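One contact in two related proteins. Structure 1 is tyrosine--tRNA ligase from Aeropyrum pernix, which catalyses the ATP-dependent attachment of tyrosine to tRNA(Tyr), activating the amino acid as Tyr-AMP before transferring it to the acceptor end of the tRNA: PDB 2CYA (chain A, 2.20 Å), residues N274-I279 and D325-V330. Structure 2 is tyrosyl-tRNA synthetase from Pyrococcus horikoshii: PDB 2CYC (chain B, 2.20 Å), residues N287-W292 and D338-V343. One frame, after least-squares fit of the local backbone (RMSD 0.33 Å); residues are numbered along the deposited sequences.

Structure 1 (2CYA).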
loop_
_atom_site.group_PDB
_atom_site.type_symbol
_atom_site.label_atom_id
_atom_site.label_comp_id
_atom_site.label_asym_id
_atom_site.label_seq_id
_atom_site.Cartn_x
_atom_site.Cartn_y
_atom_site.Cartn_z
ATOM N N ASN A 274 -13.912 36.210 -3.598
ATOM C CA ASN A 274 -13.142 37.197 -4.345
ATOM C C ASN A 274 -11.637 36.878 -4.253
ATOM O O ASN A 274 -11.006 37.125 -3.222
ATOM C CB ASN A 274 -13.420 38.587 -3.768
ATOM C CG ASN A 274 -12.791 39.698 -4.583
ATOM O OD1 ASN A 274 -11.812 39.477 -5.301
ATOM N ND2 ASN A 274 -13.343 40.910 -4.467
ATOM N N PRO A 275 -11.048 36.334 -5.334
ATOM C CA PRO A 275 -9.623 35.968 -5.400
ATOM C C PRO A 275 -8.681 37.171 -5.311
ATOM O O PRO A 275 -7.577 37.071 -4.768
ATOM C CB PRO A 275 -9.491 35.264 -6.753
ATOM C CG PRO A 275 -10.916 34.915 -7.137
ATOM C CD PRO A 275 -11.707 36.083 -6.624
ATOM N N VAL A 276 -9.120 38.303 -5.852
ATOM C CA VAL A 276 -8.318 39.512 -5.834
ATOM C C VAL A 276 -8.099 39.955 -4.400
ATOM O O VAL A 276 -6.995 40.357 -4.023
ATOM C CB VAL A 276 -8.992 40.645 -6.639
ATOM C CG1 VAL A 276 -8.093 41.875 -6.657
ATOM C CG2 VAL A 276 -9.265 40.162 -8.066
ATOM N N LEU A 277 -9.149 39.873 -3.595
ATOM C CA LEU A 277 -9.034 40.244 -2.193
ATOM C C LEU A 277 -8.203 39.192 -1.434
ATOM O O LEU A 277 -7.397 39.540 -0.578
ATOM C CB LEU A 277 -10.428 40.391 -1.561
ATOM C CG LEU A 277 -11.111 41.742 -1.785
ATOM C CD1 LEU A 277 -12.423 41.807 -1.006
ATOM C CD2 LEU A 277 -10.181 42.854 -1.301
ATOM N N GLU A 278 -8.395 37.918 -1.756
ATOM C CA GLU A 278 -7.636 36.849 -1.108
ATOM C C GLU A 278 -6.147 37.066 -1.355
ATOM O O GLU A 278 -5.337 36.906 -0.452
ATOM C CB GLU A 278 -8.032 35.479 -1.666
ATOM C CG GLU A 278 -9.488 35.115 -1.439
ATOM C CD GLU A 278 -9.853 33.766 -2.032
ATOM O OE1 GLU A 278 -9.309 33.396 -3.096
ATOM O OE2 GLU A 278 -10.700 33.076 -1.435
ATOM N N ILE A 279 -5.785 37.418 -2.587
ATOM C CA ILE A 279 -4.382 37.661 -2.899
ATOM C C ILE A 279 -3.869 38.809 -2.027
ATOM O O ILE A 279 -2.777 38.732 -1.450
ATOM C CB ILE A 279 -4.203 38.020 -4.378
ATOM C CG1 ILE A 279 -4.443 36.774 -5.232
ATOM C CG2 ILE A 279 -2.830 38.677 -4.604
ATOM C CD1 ILE A 279 -4.482 37.026 -6.711
ATOM N N ASP A 325 -9.934 49.635 -9.505
ATOM C CA ASP A 325 -8.849 50.302 -8.792
ATOM C C ASP A 325 -8.088 49.312 -7.912
ATOM O O ASP A 325 -6.876 49.441 -7.724
ATOM C CB ASP A 325 -9.384 51.448 -7.926
ATOM C CG ASP A 325 -9.692 52.701 -8.735
ATOM O OD1 ASP A 325 -8.830 53.111 -9.557
ATOM O OD2 ASP A 325 -10.789 53.274 -8.532
ATOM N N LEU A 326 -8.810 48.338 -7.364
ATOM C CA LEU A 326 -8.195 47.320 -6.523
ATOM C C LEU A 326 -7.328 46.445 -7.433
ATOM O O LEU A 326 -6.169 46.177 -7.123
ATOM C CB LEU A 326 -9.276 46.475 -5.827
ATOM C CG LEU A 326 -8.795 45.352 -4.897
ATOM C CD1 LEU A 326 -8.140 45.937 -3.647
ATOM C CD2 LEU A 326 -9.974 44.489 -4.506
ATOM N N LYS A 327 -7.895 46.035 -8.568
ATOM C CA LYS A 327 -7.189 45.208 -9.547
ATOM C C LYS A 327 -5.805 45.766 -9.898
ATOM O O LYS A 327 -4.797 45.074 -9.760
ATOM C CB LYS A 327 -7.993 45.105 -10.841
ATOM C CG LYS A 327 -9.337 44.419 -10.737
ATOM C CD LYS A 327 -9.231 42.954 -11.041
ATOM C CE LYS A 327 -10.581 42.374 -11.449
ATOM N NZ LYS A 327 -11.110 42.951 -12.719
ATOM N N ASN A 328 -5.768 47.009 -10.371
ATOM C CA ASN A 328 -4.513 47.641 -10.755
ATOM C C ASN A 328 -3.508 47.657 -9.638
ATOM O O ASN A 328 -2.342 47.335 -9.850
ATOM C CB ASN A 328 -4.735 49.089 -11.219
ATOM C CG ASN A 328 -5.137 49.178 -12.670
ATOM O OD1 ASN A 328 -5.419 50.262 -13.174
ATOM N ND2 ASN A 328 -5.167 48.039 -13.354
ATOM N N ALA A 329 -3.961 48.058 -8.454
ATOM C CA ALA A 329 -3.084 48.151 -7.293
ATOM C C ALA A 329 -2.559 46.788 -6.866
ATOM O O ALA A 329 -1.401 46.662 -6.467
ATOM C CB ALA A 329 -3.821 48.815 -6.123
ATOM N N VAL A 330 -3.413 45.773 -6.928
ATOM C CA VAL A 330 -2.995 44.437 -6.540
ATOM C C VAL A 330 -2.036 43.902 -7.591
ATOM O O VAL A 330 -1.006 43.324 -7.262
ATOM C CB VAL A 330 -4.231 43.502 -6.362
ATOM C CG1 VAL A 330 -3.821 42.018 -6.424
ATOM C CG2 VAL A 330 -4.895 43.811 -5.014
#

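Structure 2 (2CYC).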
loop_
_atom_site.group_PDB
_atom_site.type_symbol
_atom_site.label_atom_id
_atom_site.label_comp_id
_atom_site.label_asym_id
_atom_site.label_seq_id
_atom_site.Cartn_x
_atom_site.Cartn_y
_atom_site.Cartn_z
ATOM N N ASN B 287 -13.794 36.019 -3.350
ATOM C CA ASN B 287 -13.140 37.018 -4.173
ATOM C C ASN B 287 -11.648 36.695 -4.250
ATOM O O ASN B 287 -10.892 36.974 -3.316
ATOM C CB ASN B 287 -13.375 38.385 -3.517
ATOM C CG ASN B 287 -12.928 39.548 -4.379
ATOM O OD1 ASN B 287 -13.561 40.611 -4.374
ATOM N ND2 ASN B 287 -11.832 39.369 -5.104
ATOM N N PRO B 288 -11.209 36.095 -5.365
ATOM C CA PRO B 288 -9.797 35.742 -5.534
ATOM C C PRO B 288 -8.851 36.921 -5.324
ATOM O O PRO B 288 -7.775 36.772 -4.736
ATOM C CB PRO B 288 -9.749 35.200 -6.959
ATOM C CG PRO B 288 -11.121 34.581 -7.111
ATOM C CD PRO B 288 -12.012 35.629 -6.510
ATOM N N VAL B 289 -9.256 38.096 -5.790
ATOM C CA VAL B 289 -8.409 39.258 -5.639
ATOM C C VAL B 289 -8.225 39.651 -4.177
ATOM O O VAL B 289 -7.097 39.919 -3.750
ATOM C CB VAL B 289 -8.945 40.469 -6.432
ATOM C CG1 VAL B 289 -8.048 41.676 -6.181
ATOM C CG2 VAL B 289 -8.981 40.141 -7.927
ATOM N N LEU B 290 -9.314 39.697 -3.411
ATOM C CA LEU B 290 -9.203 40.059 -1.997
ATOM C C LEU B 290 -8.404 38.972 -1.268
ATOM O O LEU B 290 -7.702 39.256 -0.298
ATOM C CB LEU B 290 -10.592 40.208 -1.347
ATOM C CG LEU B 290 -11.445 41.445 -1.675
ATOM C CD1 LEU B 290 -12.805 41.314 -0.981
ATOM C CD2 LEU B 290 -10.730 42.724 -1.208
ATOM N N ASP B 291 -8.526 37.733 -1.743
ATOM C CA ASP B 291 -7.814 36.593 -1.169
ATOM C C ASP B 291 -6.305 36.872 -1.251
ATOM O O ASP B 291 -5.571 36.690 -0.280
ATOM C CB ASP B 291 -8.175 35.325 -1.955
ATOM C CG ASP B 291 -7.608 34.051 -1.329
ATOM O OD1 ASP B 291 -6.842 33.338 -2.010
ATOM O OD2 ASP B 291 -7.936 33.753 -0.163
ATOM N N TRP B 292 -5.856 37.337 -2.414
ATOM C CA TRP B 292 -4.450 37.655 -2.635
ATOM C C TRP B 292 -4.035 38.891 -1.831
ATOM O O TRP B 292 -2.908 38.968 -1.315
ATOM C CB TRP B 292 -4.194 37.886 -4.131
ATOM C CG TRP B 292 -4.240 36.626 -4.967
ATOM C CD1 TRP B 292 -4.914 35.471 -4.675
ATOM C CD2 TRP B 292 -3.629 36.415 -6.255
ATOM N NE1 TRP B 292 -4.762 34.560 -5.695
ATOM C CE2 TRP B 292 -3.980 35.110 -6.677
ATOM C CE3 TRP B 292 -2.822 37.201 -7.093
ATOM C CZ2 TRP B 292 -3.549 34.568 -7.902
ATOM C CZ3 TRP B 292 -2.392 36.662 -8.318
ATOM C CH2 TRP B 292 -2.759 35.356 -8.706
ATOM N N ASP B 338 -9.915 49.862 -9.486
ATOM C CA ASP B 338 -8.743 50.431 -8.833
ATOM C C ASP B 338 -7.967 49.403 -8.013
ATOM O O ASP B 338 -6.738 49.398 -8.034
ATOM C CB ASP B 338 -9.172 51.618 -7.975
ATOM C CG ASP B 338 -9.947 52.656 -8.783
ATOM O OD1 ASP B 338 -9.419 53.105 -9.821
ATOM O OD2 ASP B 338 -11.078 53.015 -8.392
ATOM N N LEU B 339 -8.676 48.529 -7.305
ATOM C CA LEU B 339 -8.017 47.492 -6.511
ATOM C C LEU B 339 -7.173 46.581 -7.415
ATOM O O LEU B 339 -5.999 46.324 -7.128
ATOM C CB LEU B 339 -9.047 46.645 -5.758
ATOM C CG LEU B 339 -8.456 45.477 -4.948
ATOM C CD1 LEU B 339 -7.432 45.996 -3.920
ATOM C CD2 LEU B 339 -9.584 44.738 -4.257
ATOM N N LYS B 340 -7.768 46.106 -8.509
ATOM C CA LYS B 340 -7.052 45.236 -9.445
ATOM C C LYS B 340 -5.753 45.868 -9.951
ATOM O O LYS B 340 -4.710 45.214 -10.009
ATOM C CB LYS B 340 -7.924 44.899 -10.657
ATOM C CG LYS B 340 -8.994 43.846 -10.447
ATOM C CD LYS B 340 -9.717 43.642 -11.776
ATOM C CE LYS B 340 -10.817 42.618 -11.685
ATOM N NZ LYS B 340 -11.368 42.332 -13.037
ATOM N N ASN B 341 -5.822 47.138 -10.338
ATOM C CA ASN B 341 -4.639 47.814 -10.836
ATOM C C ASN B 341 -3.589 47.946 -9.737
ATOM O O ASN B 341 -2.394 47.768 -9.979
ATOM C CB ASN B 341 -5.014 49.190 -11.398
ATOM C CG ASN B 341 -3.798 50.067 -11.661
ATOM O OD1 ASN B 341 -3.519 50.997 -10.901
ATOM N ND2 ASN B 341 -3.062 49.769 -12.732
ATOM N N ALA B 342 -4.024 48.237 -8.518
ATOM C CA ALA B 342 -3.062 48.381 -7.431
ATOM C C ALA B 342 -2.408 47.028 -7.111
ATOM O O ALA B 342 -1.209 46.958 -6.870
ATOM C CB ALA B 342 -3.742 48.968 -6.190
ATOM N N VAL B 343 -3.185 45.948 -7.129
ATOM C CA VAL B 343 -2.616 44.635 -6.840
ATOM C C VAL B 343 -1.599 44.230 -7.907
ATOM O O VAL B 343 -0.553 43.672 -7.585
ATOM C CB VAL B 343 -3.709 43.555 -6.724
ATOM C CG1 VAL B 343 -3.078 42.164 -6.654
ATOM C CG2 VAL B 343 -4.543 43.809 -5.469
#

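Structure 1 (2CYA)
Val-276 and Leu-326 meet where helix 275-284 lies against helix 323-346, both following the KMSKS region of this class I synthetase in the largely helical C-terminal part of the chain. The short segments run 40° apart. The tight part gathers round Leu-326: its CD2 lies 3.6 Å from Leu-277 CD2, one side chain lying across the other almost perpendicularly, and 3.9 Å from Val-276 CG1, valine and leucine running alongside in opposite senses. With CG1 anti to the backbone N (chi1 -177°), Val-276 also lays this methyl 4.1 Å from Val-330 CG2. Ile-279, a turn further on, points its CG2 branch at Val-330, with CG2 3.9 Å from Val-330 CG1, and its side chain rests on Ile-261. The aliphatic chain of Lys-327 skirts the edge of the contact, CD 4.1 Å from Val-276 CG2, while NZ donates a hydrogen bond to Arg-262 O. Glu-278, partly exposed, marks the solvent side and takes no part in the packing; its OE1 accepts from Ser-215 N.

Structure 2 (2CYC)
Around Leu-339 the packing of Val-289 and Leu-290 is tight, an apolar helix-helix contact away from the tyrosine pocket; the short segments run 44° apart. Leu-339 CD2 lies 3.8 Å from Leu-290 CD2, one side chain lying across the other almost perpendicularly, and 3.9 Å from Val-289 CG1, valine and leucine running alongside in opposite senses. CG1 of Val-289, anti to the backbone N (chi1 177°), also comes to 4.2 Å from Val-343 CG2. Trp-292, a turn further on, is buried; its CB points toward helix 336-350, most of the indole lies beyond, and CE3 comes nearest, 5.0 Å from Val-343 CG1. The ring touches Val-261, and the bond from NE1 to Leu-227 O probably holds its rotation. The aliphatic chain of Lys-340 skirts the edge of the contact, CG 4.5 Å from Val-289 CG2, while NZ donates hydrogen bonds to Arg-275 O and Ala-277 O. Asp-291, partly exposed, marks the solvent side: OD2 hydrogen-bonds with His-224 NE2 and OD1 accepts from Leu-227 N, so that Leu-227 is held through both N and O.

How the two compare
The leucine-valine packing is common to both: Val-276(A), Leu-277(A), Leu-326(A) and Val-330(A) keep their places in Val-289(B), Leu-290(B), Leu-339(B) and Val-343(B), as does the end of Lys-327(A) in Lys-340(B). The main change is Ile-279(A) to Trp-292(B), on coincident CB atoms. CG1 of Ile-279(A) is replaced by CG of Trp-292(B), 0.4 Å apart, and CD1 of Ile-279(A) by CD2 of Trp-292(B), 1.1 Å apart. CG2 of Ile-279(A) goes without a counterpart; CD1, NE1, CE2, CE3, CZ2, CZ3 and CH2 of Trp-292(B) come. A branched aliphatic side chain thus gives way to a larger flat ring in a buried place, where the ring's NE1 has its partner in Leu-227(B) O. Both side chains still touch the carbonyl oxygens of Pro-275(A) or Pro-288(B) and Val-276(A) or Val-289(B). Beside it, Glu-278(A) gives way to the shorter Asp-291(B): chi1 turns from -62° to -173°, taking the carboxylate to another place.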